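Local coordinates for thiol-activated cytolysin (Desulfobulbus propionicus, PDB 6NAL), which probably assembles into large pores in target membranes, as a toxin of the cholesterol-dependent cytolysin family, at residues Ser151-Tyr154 with Glu158-Leu161; Ile110-Val115 with Asn126-Lys131; Lys399-Asn404 with Ala410-Thr415. One frame throughout, in Å; residues are numbered along the deposited sequence.

In the fold
Following the chain from the N terminus, contact 2 comes first: helix 118-133 folds back on strand 110-114, closing a link of ten residues. The next strand, 147-152, opens contact 1, in which only three residues separate 151-154 from 158-161 on helix 156-163. Both contacts reach the same antiparallel sheet, yet their centres are about 37 Å apart. In contact 3, within the beta-sandwich range, a five-residue link separates 399-404 from 410-415, joining strand 394-408 of the four-stranded sheet to strand 412-418, which pairs with 349-372 in another. The three closures run in series, none nesting or crossing. With centres about 86 Å apart, contacts 2 and 3 lie on opposite sides of the chain's centre, as suits an elongated molecule.

Contact 1: residues Ser151-Tyr154 with Glu158-Leu161; sequences SLVY and ELML
The backbone N of Y154 donates to OE1 of E158 at 3.0 Å, nearly along the carboxylate C-O axis and with an N-H...O angle of 152°. This bond closes a tight strand-turn-helix connection: strand 147-152 leads within a few residues into helix 156-163. The turn is held again by D155, whose OD1 accepts from the backbone N of E158. With CG anti to the backbone N (chi1 -157°) and the chain extended beyond it, E158 reaches back from the helix to the backbone of V153 and Y154, bringing OE1 also to 3.5 Å from CA of V153.

The other carboxylate oxygen serves a different partner. OE2 of E158 forms a salt bridge with K162, whose NZ also bonds OG of S151; that hydroxyl donates in turn to O of L152 at 2.6 Å, in the carbonyl plane on a lone pair. OE2 of E158 lies 3.5 Å from O of L152, a pairing of acceptors whose repulsion the lysine would be expected to offset.

Helix 156-163 lies between strands 147-152 and 187-202 in the chain, in the place of the helices that, in related cytolysins, unfold into the first transmembrane hairpin; it probably does the same here. Y154 and E158 both touch Y355 of strand 349-372, so this strand also covers the contact. On the apolar side, CG2 of V153 comes loosely within 4.5 Å of CD1 of L159, both side chains resting on L190.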
ATOM      1  N   SER A 151      19.769  -4.826   5.137  1.00 29.15           N
ATOM      2  CA  SER A 151      18.415  -5.302   5.364  1.00 38.08           C
ATOM      3  C   SER A 151      18.063  -5.028   6.813  1.00 35.67           C
ATOM      4  O   SER A 151      18.926  -5.084   7.697  1.00 31.47           O
ATOM      5  CB  SER A 151      18.294  -6.797   5.007  1.00 42.32           C
ATOM      6  OG  SER A 151      16.972  -7.305   5.317  1.00 42.51           O
ATOM      7  N   LEU A 152      16.815  -4.657   7.058  1.00 42.41           N
ATOM      8  CA  LEU A 152      16.222  -4.847   8.373  1.00 35.85           C
ATOM      9  C   LEU A 152      16.317  -6.313   8.750  1.00 31.96           C
ATOM     10  O   LEU A 152      16.361  -7.176   7.875  1.00 34.05           O
ATOM     11  CB  LEU A 152      14.773  -4.427   8.335  1.00 29.80           C
ATOM     12  CG  LEU A 152      14.409  -2.949   8.271  1.00 44.96           C
ATOM     13  CD1 LEU A 152      12.887  -2.824   7.900  1.00 43.36           C
ATOM     14  CD2 LEU A 152      14.786  -2.293   9.557  1.00 39.01           C
ATOM     15  N   VAL A 153      16.382  -6.604  10.047  1.00 30.23           N
ATOM     16  CA  VAL A 153      16.469  -7.986  10.514  1.00 41.35           C
ATOM     17  C   VAL A 153      15.481  -8.166  11.659  1.00 42.15           C
ATOM     18  O   VAL A 153      15.522  -7.428  12.653  1.00 41.75           O
ATOM     19  CB  VAL A 153      17.901  -8.419  10.936  1.00 40.71           C
ATOM     20  CG1 VAL A 153      18.957  -7.924   9.909  1.00 44.61           C
ATOM     21  CG2 VAL A 153      18.314  -7.902  12.253  1.00 48.84           C
ATOM     22  N   TYR A 154      14.595  -9.146  11.505  1.00 34.73           N
ATOM     23  CA  TYR A 154      13.564  -9.406  12.487  1.00 40.64           C
ATOM     24  C   TYR A 154      14.098 -10.267  13.602  1.00 40.73           C
ATOM     25  O   TYR A 154      13.786 -10.015  14.756  1.00 44.46           O
ATOM     26  CB  TYR A 154      12.373 -10.099  11.828  1.00 46.07           C
ATOM     27  CG  TYR A 154      11.190 -10.454  12.760  1.00 60.08           C
ATOM     28  CD1 TYR A 154      10.396  -9.461  13.384  1.00 62.70           C
ATOM     29  CD2 TYR A 154      10.850 -11.795  12.991  1.00 54.88           C
ATOM     30  CE1 TYR A 154       9.333  -9.815  14.228  1.00 52.01           C
ATOM     31  CE2 TYR A 154       9.781 -12.142  13.793  1.00 55.52           C
ATOM     32  CZ  TYR A 154       9.026 -11.152  14.404  1.00 51.77           C
ATOM     33  OH  TYR A 154       7.971 -11.513  15.218  1.00 71.45           O
ATOM     34  N   GLU A 158      16.580 -14.587  10.222  1.00 41.83           N
ATOM     35  CA  GLU A 158      16.628 -13.767   9.034  1.00 45.32           C
ATOM     36  C   GLU A 158      18.049 -13.301   8.830  1.00 43.57           C
ATOM     37  O   GLU A 158      18.515 -13.235   7.696  1.00 37.13           O
ATOM     38  CB  GLU A 158      15.677 -12.559   9.124  1.00 40.77           C
ATOM     39  CG  GLU A 158      15.278 -12.020   7.704  1.00 44.84           C
ATOM     40  CD  GLU A 158      14.703 -10.590   7.658  1.00 43.97           C
ATOM     41  OE1 GLU A 158      14.263 -10.067   8.714  1.00 38.89           O
ATOM     42  OE2 GLU A 158      14.700  -9.974   6.548  1.00 44.38           O
ATOM     43  N   LEU A 159      18.749 -13.011   9.933  1.00 41.55           N
ATOM     44  CA  LEU A 159      20.141 -12.595   9.879  1.00 42.54           C
ATOM     45  C   LEU A 159      20.988 -13.669   9.240  1.00 39.82           C
ATOM     46  O   LEU A 159      21.692 -13.412   8.262  1.00 47.08           O
ATOM     47  CB  LEU A 159      20.668 -12.293  11.286  1.00 45.58           C
ATOM     48  CG  LEU A 159      21.822 -11.291  11.351  1.00 52.32           C
ATOM     49  CD1 LEU A 159      21.937 -10.492  12.617  1.00 45.77           C
ATOM     50  CD2 LEU A 159      23.138 -12.059  11.180  1.00 60.23           C
HETATM   51  N   MSE A 160      20.920 -14.881   9.753  1.00 45.90           N
HETATM   52  CA  MSE A 160      21.797 -15.930   9.255  1.00 43.36           C
HETATM   53  C   MSE A 160      21.531 -16.150   7.797  1.00 41.43           C
HETATM   54  O   MSE A 160      22.431 -16.294   7.018  1.00 39.51           O
HETATM   55  CB  MSE A 160      21.616 -17.223  10.013  1.00 53.40           C
HETATM   56  CG  MSE A 160      22.421 -17.282  11.316  1.00 69.76           C
HETATM   57 SE   MSE A 160      21.603 -18.617  12.519  0.71 92.23          SE
HETATM   58  CE  MSE A 160      21.627 -20.144  11.346  1.00 64.16           C
ATOM     59  N   LEU A 161      20.267 -16.123   7.403  1.00 36.46           N
ATOM     60  CA  LEU A 161      19.945 -16.481   6.025  1.00 43.24           C
ATOM     61  C   LEU A 161      20.309 -15.396   5.007  1.00 44.59           C
ATOM     62  O   LEU A 161      20.578 -15.697   3.847  1.00 44.01           O
ATOM     63  CB  LEU A 161      18.459 -16.786   5.930  1.00 31.82           C
ATOM     64  CG  LEU A 161      18.045 -17.444   4.640  1.00 35.17           C
ATOM     65  CD1 LEU A 161      18.827 -18.736   4.402  1.00 36.49           C
ATOM     66  CD2 LEU A 161      16.522 -17.728   4.678  1.00 35.89           C
TER

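Contact 2: residues Ile110-Val115 with Asn126-Lys131; sequences ISFKVV and NDILSK
I128 leans from helix 118-133 onto I110 and F112 of strand 110-114, and this one side chain carries the helix's share of the contact. The unit is a strand-turn-helix: the chain leaves the strand, turns, and the helix packs back over it. The CB of I128 is directed at the strand, and the two branches leaving it divide the work. The short branch, CG2, comes within 4.1 Å of CB of I110 and lies equally close to CD1 of that residue. Along the longer branch, CG1 of I128 approaches CG2 of I110 at 3.9 Å. Since the chain is extended at its end (chi2 175°), CD1 continues outward and becomes the point of closest approach, 3.6 Å from CG2 of I110 and 3.5 Å from CD1 of F112.

The methyl therefore sits in the angle between an aliphatic and an aromatic side chain. It meets the phenyl group at the edge, near the ring plane, and CE1 of F112 is 3.9 Å from CD1 of I128. The two isoleucines run past one another in opposite directions, which explains why several of their carbons touch. For F112, chi1 of 70° sets CG between the backbone N and the carbonyl carbon and brings this ring edge to the methyl; CG1 of V114 also lies at the ring edge, in plane.

No hydrogen bond crosses the interface. Within the helix, O of N126 accepts from both N and OG of S130, the hydroxyl lying 2.9 Å from that oxygen. Strand 110-114 pairs antiparallel with strand 98-103, and I128 also touches V102 there, so helix 118-133 packs across both strands of the hairpin.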
ATOM      1  N   ILE A 110      48.639 -22.462  -7.601  1.00 63.71           N
ATOM      2  CA  ILE A 110      49.691 -23.338  -7.085  1.00 64.50           C
ATOM      3  C   ILE A 110      49.014 -24.400  -6.226  1.00 56.72           C
ATOM      4  O   ILE A 110      48.148 -24.077  -5.397  1.00 53.56           O
ATOM      5  CB  ILE A 110      50.739 -22.548  -6.268  1.00 62.53           C
ATOM      6  CG1 ILE A 110      51.535 -21.574  -7.148  1.00 61.60           C
ATOM      7  CG2 ILE A 110      51.692 -23.501  -5.589  1.00 64.34           C
ATOM      8  CD1 ILE A 110      52.510 -20.675  -6.411  1.00 62.09           C
ATOM      9  N   SER A 111      49.391 -25.661  -6.412  1.00 49.45           N
ATOM     10  CA  SER A 111      48.860 -26.715  -5.567  1.00 54.55           C
ATOM     11  C   SER A 111      49.967 -27.521  -4.870  1.00 52.68           C
ATOM     12  O   SER A 111      51.165 -27.421  -5.149  1.00 53.39           O
ATOM     13  CB  SER A 111      47.889 -27.628  -6.361  1.00 54.68           C
ATOM     14  OG  SER A 111      48.489 -28.377  -7.394  1.00 60.71           O
ATOM     15  N   PHE A 112      49.538 -28.278  -3.880  1.00 47.50           N
ATOM     16  CA  PHE A 112      50.429 -29.047  -3.047  1.00 44.19           C
ATOM     17  C   PHE A 112      49.609 -30.212  -2.525  1.00 47.52           C
ATOM     18  O   PHE A 112      48.380 -30.135  -2.422  1.00 42.55           O
ATOM     19  CB  PHE A 112      51.052 -28.177  -1.958  1.00 40.58           C
ATOM     20  CG  PHE A 112      50.122 -27.756  -0.919  1.00 47.41           C
ATOM     21  CD1 PHE A 112      49.546 -26.507  -0.969  1.00 49.43           C
ATOM     22  CD2 PHE A 112      49.827 -28.595   0.129  1.00 54.99           C
ATOM     23  CE1 PHE A 112      48.672 -26.093   0.005  1.00 47.51           C
ATOM     24  CE2 PHE A 112      48.937 -28.196   1.126  1.00 54.14           C
ATOM     25  CZ  PHE A 112      48.362 -26.950   1.065  1.00 52.35           C
ATOM     26  N   LYS A 113      50.289 -31.329  -2.330  1.00 49.04           N
ATOM     27  CA  LYS A 113      49.665 -32.585  -1.956  1.00 45.03           C
ATOM     28  C   LYS A 113      50.133 -32.878  -0.544  1.00 50.84           C
ATOM     29  O   LYS A 113      51.329 -32.881  -0.287  1.00 56.12           O
ATOM     30  CB  LYS A 113      50.056 -33.699  -2.926  1.00 50.97           C
ATOM     31  CG  LYS A 113      48.996 -34.767  -3.157  1.00 60.75           C
ATOM     32  CD  LYS A 113      49.587 -35.896  -3.990  1.00 69.05           C
ATOM     33  CE  LYS A 113      48.769 -36.180  -5.252  1.00 77.08           C
ATOM     34  NZ  LYS A 113      47.341 -36.552  -4.952  1.00 71.75           N
ATOM     35  N   VAL A 114      49.206 -33.088   0.376  1.00 53.71           N
ATOM     36  CA  VAL A 114      49.548 -33.465   1.742  1.00 52.74           C
ATOM     37  C   VAL A 114      48.367 -34.209   2.352  1.00 58.71           C
ATOM     38  O   VAL A 114      47.239 -34.188   1.830  1.00 57.87           O
ATOM     39  CB  VAL A 114      49.926 -32.248   2.614  1.00 58.07           C
ATOM     40  CG1 VAL A 114      48.776 -31.285   2.712  1.00 55.66           C
ATOM     41  CG2 VAL A 114      50.347 -32.722   4.001  1.00 70.91           C
ATOM     42  N   VAL A 115      48.620 -34.874   3.470  1.00 50.81           N
ATOM     43  CA  VAL A 115      47.519 -35.486   4.215  1.00 56.89           C
ATOM     44  C   VAL A 115      46.679 -34.377   4.842  1.00 51.32           C
ATOM     45  O   VAL A 115      47.213 -33.552   5.597  1.00 48.48           O
ATOM     46  CB  VAL A 115      48.030 -36.477   5.275  1.00 56.72           C
ATOM     47  CG1 VAL A 115      48.903 -37.542   4.601  1.00 50.53           C
ATOM     48  CG2 VAL A 115      48.780 -35.765   6.358  1.00 54.52           C
ATOM     49  N   ASN A 126      50.148 -21.110   4.037  1.00 41.94           N
ATOM     50  CA  ASN A 126      50.977 -19.990   4.440  1.00 55.35           C
ATOM     51  C   ASN A 126      52.310 -19.973   3.713  1.00 55.02           C
ATOM     52  O   ASN A 126      52.921 -18.906   3.597  1.00 53.07           O
ATOM     53  CB  ASN A 126      51.200 -20.021   5.937  1.00 48.84           C
ATOM     54  CG  ASN A 126      50.039 -19.457   6.683  1.00 58.09           C
ATOM     55  OD1 ASN A 126      49.342 -18.532   6.218  1.00 53.87           O
ATOM     56  ND2 ASN A 126      49.818 -19.994   7.854  1.00 51.52           N
ATOM     57  N   ASP A 127      52.764 -21.124   3.217  1.00 57.44           N
ATOM     58  CA  ASP A 127      53.961 -21.147   2.391  1.00 60.53           C
ATOM     59  C   ASP A 127      53.693 -20.493   1.040  1.00 58.03           C
ATOM     60  O   ASP A 127      54.340 -19.506   0.680  1.00 61.43           O
ATOM     61  CB  ASP A 127      54.447 -22.576   2.225  1.00 61.01           C
ATOM     62  CG  ASP A 127      55.756 -22.646   1.475  1.00 84.12           C
ATOM     63  OD1 ASP A 127      55.922 -23.594   0.675  1.00 90.71           O
ATOM     64  OD2 ASP A 127      56.601 -21.733   1.663  1.00 94.61           O
ATOM     65  N   ILE A 128      52.717 -21.011   0.291  1.00 55.08           N
ATOM     66  CA  ILE A 128      52.316 -20.389  -0.972  1.00 54.14           C
ATOM     67  C   ILE A 128      52.047 -18.894  -0.795  1.00 58.46           C
ATOM     68  O   ILE A 128      52.338 -18.083  -1.683  1.00 61.65           O
ATOM     69  CB  ILE A 128      51.086 -21.117  -1.540  1.00 49.65           C
ATOM     70  CG1 ILE A 128      51.492 -22.557  -1.819  1.00 52.81           C
ATOM     71  CG2 ILE A 128      50.554 -20.407  -2.778  1.00 50.37           C
ATOM     72  CD1 ILE A 128      50.366 -23.413  -2.271  1.00 53.84           C
ATOM     73  N   LEU A 129      51.432 -18.511   0.325  1.00 57.09           N
ATOM     74  CA  LEU A 129      51.213 -17.094   0.589  1.00 51.34           C
ATOM     75  C   LEU A 129      52.538 -16.349   0.723  1.00 63.55           C
ATOM     76  O   LEU A 129      52.681 -15.220   0.231  1.00 62.08           O
ATOM     77  CB  LEU A 129      50.394 -16.922   1.861  1.00 48.73           C
ATOM     78  CG  LEU A 129      48.870 -16.851   1.732  1.00 43.81           C
ATOM     79  CD1 LEU A 129      48.309 -16.698   3.125  1.00 40.46           C
ATOM     80  CD2 LEU A 129      48.505 -15.716   0.865  1.00 44.22           C
ATOM     81  N   SER A 130      53.504 -16.955   1.424  1.00 65.96           N
ATOM     82  CA  SER A 130      54.819 -16.346   1.585  1.00 72.02           C
ATOM     83  C   SER A 130      55.465 -16.094   0.233  1.00 69.80           C
ATOM     84  O   SER A 130      55.937 -14.992  -0.038  1.00 70.55           O
ATOM     85  CB  SER A 130      55.691 -17.237   2.463  1.00 67.50           C
ATOM     86  OG  SER A 130      55.213 -17.188   3.796  1.00 73.17           O
ATOM     87  N   LYS A 131      55.442 -17.087  -0.651  1.00 63.36           N
ATOM     88  CA  LYS A 131      56.094 -16.913  -1.933  1.00 69.02           C
ATOM     89  C   LYS A 131      55.381 -15.861  -2.750  1.00 67.52           C
ATOM     90  O   LYS A 131      55.998 -15.222  -3.602  1.00 74.18           O
ATOM     91  CB  LYS A 131      56.169 -18.243  -2.691  1.00 72.44           C
ATOM     92  CG  LYS A 131      56.838 -19.442  -1.930  1.00 77.29           C
ATOM     93  CD  LYS A 131      57.942 -19.030  -0.941  1.00 83.28           C
ATOM     94  CE  LYS A 131      58.300 -20.146   0.076  1.00 94.33           C
ATOM     95  NZ  LYS A 131      58.148 -21.507  -0.507  1.00 94.32           N
TER

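Contact 3: residues Lys399-Asn404 with Ala410-Thr415; sequences KGWEGN and APFSTT
Apolar contact between side chains joins W401 to F412 and T414; no hydrogen bond spans the two segments. The site belongs to the beta-sandwich domain, in this family the C-terminal one, and bridges strands of its two sheets.

Aromatic contact comes first. CH2 of W401 and CZ of F412 are 4.1 Å apart, and each atom lies near the plane of the other ring, at its edge. The rings approach from opposite directions and meet edge to edge, with no stacking. Having CG anti to the backbone N (chi1 -179°) lets the indole reach across with its benzo end.

Methyl contact follows: CG2 of T414 lies 3.7 Å from CZ2 of W401 and 4.1 Å from CH2 of W401, approaching the indole obliquely.

Within the first segment, a type I turn from W401 to N404 is closed by N of N404 bonding O of W401 at 3.1 Å. It folds the chain back over the indole, so that N of G403 sits 3.4 Å above the ring plane of W401, over its centre.

Strand 394-408 pairs with 378-389 and strand 412-418 with 349-372; W401 also touches L370 of 349-372, so the indole joins the sheet of 394-408 to that of 349-372 and 412-418.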
ATOM      1  N   LYS A 399     -17.622  14.009   7.033  1.00 39.13           N
ATOM      2  CA  LYS A 399     -17.676  15.118   7.972  1.00 38.80           C
ATOM      3  C   LYS A 399     -17.790  16.443   7.216  1.00 36.99           C
ATOM      4  O   LYS A 399     -17.569  16.527   6.009  1.00 33.61           O
ATOM      5  CB  LYS A 399     -16.448  15.170   8.870  1.00 36.82           C
ATOM      6  CG  LYS A 399     -16.174  13.942   9.690  1.00 49.14           C
ATOM      7  CD  LYS A 399     -17.006  13.907  10.951  1.00 43.61           C
ATOM      8  CE  LYS A 399     -16.371  12.929  11.944  1.00 49.19           C
ATOM      9  NZ  LYS A 399     -17.365  12.325  12.877  1.00 61.80           N
ATOM     10  N   GLY A 400     -18.141  17.483   7.954  1.00 46.39           N
ATOM     11  CA  GLY A 400     -18.438  18.765   7.371  1.00 41.51           C
ATOM     12  C   GLY A 400     -18.014  19.872   8.301  1.00 42.36           C
ATOM     13  O   GLY A 400     -18.186  19.794   9.517  1.00 43.34           O
ATOM     14  N   TRP A 401     -17.481  20.933   7.734  1.00 33.79           N
ATOM     15  CA  TRP A 401     -17.214  22.126   8.514  1.00 38.69           C
ATOM     16  C   TRP A 401     -18.504  22.689   9.089  1.00 39.53           C
ATOM     17  O   TRP A 401     -19.522  22.773   8.391  1.00 38.26           O
ATOM     18  CB  TRP A 401     -16.583  23.178   7.631  1.00 40.81           C
ATOM     19  CG  TRP A 401     -16.249  24.431   8.298  1.00 40.82           C
ATOM     20  CD1 TRP A 401     -15.630  24.572   9.491  1.00 45.17           C
ATOM     21  CD2 TRP A 401     -16.481  25.746   7.802  1.00 37.13           C
ATOM     22  NE1 TRP A 401     -15.456  25.901   9.777  1.00 45.93           N
ATOM     23  CE2 TRP A 401     -15.978  26.642   8.753  1.00 41.64           C
ATOM     24  CE3 TRP A 401     -17.091  26.252   6.661  1.00 39.26           C
ATOM     25  CZ2 TRP A 401     -16.026  28.003   8.582  1.00 44.67           C
ATOM     26  CZ3 TRP A 401     -17.146  27.599   6.494  1.00 38.35           C
ATOM     27  CH2 TRP A 401     -16.608  28.465   7.445  1.00 39.24           C
ATOM     28  N   GLU A 402     -18.437  23.141  10.349  1.00 42.26           N
ATOM     29  CA  GLU A 402     -19.647  23.600  11.039  1.00 49.87           C
ATOM     30  C   GLU A 402     -20.242  24.820  10.348  1.00 45.01           C
ATOM     31  O   GLU A 402     -21.469  25.036  10.384  1.00 45.29           O
ATOM     32  CB  GLU A 402     -19.325  23.893  12.516  1.00 52.71           C
ATOM     33  CG  GLU A 402     -18.633  25.265  12.802  1.00 61.46           C
ATOM     34  CD  GLU A 402     -17.650  25.219  14.005  1.00 77.81           C
ATOM     35  OE1 GLU A 402     -16.429  24.967  13.783  1.00 72.88           O
ATOM     36  OE2 GLU A 402     -18.091  25.429  15.170  1.00 79.79           O
ATOM     37  N   GLY A 403     -19.394  25.614   9.667  1.00 46.38           N
ATOM     38  CA  GLY A 403     -19.842  26.819   9.000  1.00 38.38           C
ATOM     39  C   GLY A 403     -20.488  26.656   7.641  1.00 40.16           C
ATOM     40  O   GLY A 403     -20.805  27.663   7.000  1.00 38.52           O
ATOM     41  N   ASN A 404     -20.630  25.427   7.154  1.00 35.21           N
ATOM     42  CA  ASN A 404     -21.103  25.192   5.804  1.00 29.26           C
ATOM     43  C   ASN A 404     -22.439  25.867   5.591  1.00 40.24           C
ATOM     44  O   ASN A 404     -23.283  25.887   6.484  1.00 41.17           O
ATOM     45  CB  ASN A 404     -21.228  23.696   5.552  1.00 30.84           C
ATOM     46  CG  ASN A 404     -19.885  23.062   5.292  1.00 38.80           C
ATOM     47  OD1 ASN A 404     -18.851  23.748   5.272  1.00 33.19           O
ATOM     48  ND2 ASN A 404     -19.874  21.770   5.131  1.00 35.13           N
ATOM     49  N   ALA A 410     -18.089  40.925   3.709  1.00 61.21           N
ATOM     50  CA  ALA A 410     -17.112  41.968   4.050  1.00 50.84           C
ATOM     51  C   ALA A 410     -15.823  41.211   4.192  1.00 53.06           C
ATOM     52  O   ALA A 410     -15.674  40.212   3.479  1.00 63.42           O
ATOM     53  CB  ALA A 410     -17.476  42.742   5.301  1.00 50.10           C
ATOM     54  N   PRO A 411     -14.880  41.595   5.061  1.00 43.48           N
ATOM     55  CA  PRO A 411     -13.698  40.729   5.199  1.00 50.93           C
ATOM     56  C   PRO A 411     -14.026  39.592   6.149  1.00 56.61           C
ATOM     57  O   PRO A 411     -14.464  39.815   7.284  1.00 54.95           O
ATOM     58  CB  PRO A 411     -12.619  41.662   5.764  1.00 40.75           C
ATOM     59  CG  PRO A 411     -13.393  42.636   6.591  1.00 48.33           C
ATOM     60  CD  PRO A 411     -14.745  42.814   5.869  1.00 48.34           C
ATOM     61  N   PHE A 412     -13.871  38.370   5.646  1.00 47.81           N
ATOM     62  CA  PHE A 412     -14.062  37.147   6.400  1.00 40.33           C
ATOM     63  C   PHE A 412     -12.856  36.266   6.154  1.00 48.02           C
ATOM     64  O   PHE A 412     -12.351  36.205   5.033  1.00 48.69           O
ATOM     65  CB  PHE A 412     -15.286  36.386   5.977  1.00 38.59           C
ATOM     66  CG  PHE A 412     -15.339  35.010   6.536  1.00 50.62           C
ATOM     67  CD1 PHE A 412     -15.538  34.815   7.912  1.00 46.34           C
ATOM     68  CD2 PHE A 412     -15.186  33.908   5.715  1.00 53.88           C
ATOM     69  CE1 PHE A 412     -15.579  33.553   8.456  1.00 50.86           C
ATOM     70  CE2 PHE A 412     -15.245  32.617   6.252  1.00 54.50           C
ATOM     71  CZ  PHE A 412     -15.432  32.440   7.627  1.00 52.26           C
ATOM     72  N   SER A 413     -12.429  35.558   7.186  1.00 49.98           N
ATOM     73  CA  SER A 413     -11.190  34.801   7.139  1.00 51.45           C
ATOM     74  C   SER A 413     -11.145  33.811   8.300  1.00 49.75           C
ATOM     75  O   SER A 413     -11.209  34.211   9.464  1.00 53.83           O
ATOM     76  CB  SER A 413     -10.006  35.755   7.191  1.00 45.63           C
ATOM     77  OG  SER A 413      -8.783  35.038   7.266  1.00 64.96           O
ATOM     78  N   THR A 414     -11.037  32.524   8.004  1.00 48.43           N
ATOM     79  CA  THR A 414     -10.952  31.514   9.053  1.00 48.59           C
ATOM     80  C   THR A 414     -10.021  30.398   8.609  1.00 46.37           C
ATOM     81  O   THR A 414      -9.641  30.285   7.432  1.00 39.98           O
ATOM     82  CB  THR A 414     -12.360  30.994   9.452  1.00 57.38           C
ATOM     83  OG1 THR A 414     -12.271  30.282  10.694  1.00 74.46           O
ATOM     84  CG2 THR A 414     -13.020  30.131   8.374  1.00 49.98           C
ATOM     85  N   THR A 415      -9.574  29.634   9.597  1.00 49.41           N
ATOM     86  CA  THR A 415      -8.696  28.505   9.368  1.00 44.37           C
ATOM     87  C   THR A 415      -9.432  27.274   9.868  1.00 46.90           C
ATOM     88  O   THR A 415      -9.892  27.248  11.016  1.00 48.50           O
ATOM     89  CB  THR A 415      -7.354  28.713  10.068  1.00 46.66           C
ATOM     90  OG1 THR A 415      -6.618  29.735   9.384  1.00 56.91           O
ATOM     91  CG2 THR A 415      -6.523  27.450  10.014  1.00 58.54           C
TER